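Local coordinates for protein trimeric intracellular cation channel type 1B.2 (Caenorhabditis elegans, PDB 5EIK) that forms homotrimers that conduct potassium across intracellular membranes and may supply counter-ion current during calcium release from intracellular stores, at residues I138-V142 and A201-T206. Residues are numbered along the deposited sequence.
Sequences IAAGV and ASIVFT
Phe205 lays one face of its ring over the methyl of Ala139, with Ala139 CB 4.0 Å from Phe205 CE2, while Ile138 CG2 meets the ring edge near its plane, 3.8 Å from Phe205 CD2. The m rotamer of Phe205 (chi1 -69°, chi2 -31°) gives this placement, and Ala139 lets the ring come close to the backbone: Ala139 CA is 3.8 Å from Phe205 CD2. Both segments are regular alpha helix, phi/psi near -60/-45, as Val142 N to Ile138 O (3.0 Å) and Phe205 N to Ala201 O (2.9 Å) confirm. Their axes approach to 9.5 Å and run in the same general direction, crossing at -48°. The CA register pairs Ile138 with Ser202 (6.3 Å), Ala139 with Phe205 (6.4 Å) and Val142 with Thr206 (6.3 Å). This is helix-helix packing between the fourth and sixth transmembrane helices of the TRIC channel fold, helix 120-148 and helix 194-209, within one subunit; no hydrogen bond joins segments 138-142 and 201-206. Ile138, in the mt rotamer, reaches Ala201 (CD1 to CB, 4.2 Å) and sets CG2 3.9 Å from Ser202 CA; its side chain also touches Phe229 of helix 218-238 and lies about 4 Å from that of the PIP2-binding Arg134. Val142 (chi1 t) packs against both hydroxyl-bearing residues: CG2 is 3.8 Å from Ser202 OG and 4.0 Å from Thr206 OG1, and CG1 is 3.8 Å from Thr206 OG1. These hydroxyls are satisfied away from segment 138-142: Thr206 OG1 donates to Ser202 O at 2.9 Å, and Ser202 OG hydrogen-bonds Ile157 O of helix 153-165.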
loop_
_atom_site.group_PDB
_atom_site.type_symbol
_atom_site.label_atom_id
_atom_site.label_comp_id
_atom_site.label_asym_id
_atom_site.label_seq_id
_atom_site.Cartn_x
_atom_site.Cartn_y
_atom_site.Cartn_z
ATOM N N ILE A 138 15.616 3.074 -15.602
ATOM C CA ILE A 138 15.854 1.663 -15.381
ATOM C C ILE A 138 17.315 1.395 -15.044
ATOM O O ILE A 138 17.611 0.697 -14.076
ATOM C CB ILE A 138 15.458 0.845 -16.619
ATOM C CG1 ILE A 138 13.960 1.015 -16.869
ATOM C CG2 ILE A 138 15.837 -0.631 -16.424
ATOM C CD1 ILE A 138 13.460 0.325 -18.081
ATOM N N ALA A 139 18.227 1.965 -15.830
ATOM C CA ALA A 139 19.660 1.758 -15.614
ATOM C C ALA A 139 20.085 2.289 -14.258
ATOM O O ALA A 139 20.855 1.647 -13.545
ATOM C CB ALA A 139 20.475 2.428 -16.730
ATOM N N ALA A 140 19.571 3.460 -13.900
ATOM C CA ALA A 140 19.892 4.071 -12.615
ATOM C C ALA A 140 19.348 3.206 -11.486
ATOM O O ALA A 140 19.997 3.039 -10.453
ATOM C CB ALA A 140 19.287 5.479 -12.531
ATOM N N GLY A 141 18.153 2.660 -11.696
ATOM C CA GLY A 141 17.536 1.811 -10.696
ATOM C C GLY A 141 18.377 0.577 -10.429
ATOM O O GLY A 141 18.573 0.183 -9.275
ATOM N N VAL A 142 18.879 -0.027 -11.502
ATOM C CA VAL A 142 19.709 -1.216 -11.392
ATOM C C VAL A 142 21.009 -0.899 -10.659
ATOM O O VAL A 142 21.427 -1.635 -9.761
ATOM C CB VAL A 142 20.021 -1.792 -12.792
ATOM C CG1 VAL A 142 21.091 -2.858 -12.699
ATOM C CG2 VAL A 142 18.752 -2.386 -13.394
ATOM N N ALA A 201 14.896 -5.001 -20.517
ATOM C CA ALA A 201 15.925 -3.983 -20.354
ATOM C C ALA A 201 16.597 -4.112 -18.991
ATOM O O ALA A 201 17.824 -3.993 -18.866
ATOM C CB ALA A 201 15.315 -2.583 -20.501
ATOM N N SER A 202 15.791 -4.358 -17.969
ATOM C CA SER A 202 16.314 -4.481 -16.614
ATOM C C SER A 202 17.233 -5.687 -16.461
ATOM O O SER A 202 18.307 -5.594 -15.857
ATOM C CB SER A 202 15.163 -4.571 -15.611
ATOM O OG SER A 202 15.650 -4.455 -14.293
ATOM N N ILE A 203 16.802 -6.825 -16.996
ATOM C CA ILE A 203 17.605 -8.039 -16.940
ATOM C C ILE A 203 18.941 -7.770 -17.638
ATOM O O ILE A 203 20.016 -8.043 -17.096
ATOM C CB ILE A 203 16.886 -9.206 -17.650
ATOM C CG1 ILE A 203 15.746 -9.721 -16.776
ATOM C CG2 ILE A 203 17.879 -10.310 -17.994
ATOM C CD1 ILE A 203 14.862 -10.731 -17.470
ATOM N N VAL A 204 18.855 -7.213 -18.838
ATOM C CA VAL A 204 20.028 -6.898 -19.643
ATOM C C VAL A 204 21.023 -6.001 -18.923
ATOM O O VAL A 204 22.224 -6.245 -18.979
ATOM C CB VAL A 204 19.610 -6.234 -20.975
ATOM C CG1 VAL A 204 20.814 -5.591 -21.655
ATOM C CG2 VAL A 204 18.990 -7.286 -21.893
ATOM N N PHE A 205 20.534 -4.964 -18.251
ATOM C CA PHE A 205 21.420 -4.058 -17.531
ATOM C C PHE A 205 21.996 -4.734 -16.302
ATOM O O PHE A 205 23.112 -4.439 -15.887
ATOM C CB PHE A 205 20.675 -2.785 -17.107
ATOM C CG PHE A 205 20.303 -1.882 -18.249
ATOM C CD1 PHE A 205 21.099 -1.815 -19.397
ATOM C CD2 PHE A 205 19.178 -1.069 -18.166
ATOM C CE1 PHE A 205 20.775 -0.951 -20.436
ATOM C CE2 PHE A 205 18.847 -0.200 -19.202
ATOM C CZ PHE A 205 19.649 -0.142 -20.342
ATOM N N THR A 206 21.225 -5.635 -15.707
ATOM C CA THR A 206 21.694 -6.338 -14.530
ATOM C C THR A 206 22.833 -7.245 -14.953
ATOM O O THR A 206 23.914 -7.217 -14.357
ATOM C CB THR A 206 20.568 -7.169 -13.887
ATOM O OG1 THR A 206 19.559 -6.283 -13.385
ATOM C CG2 THR A 206 21.105 -8.008 -12.736
#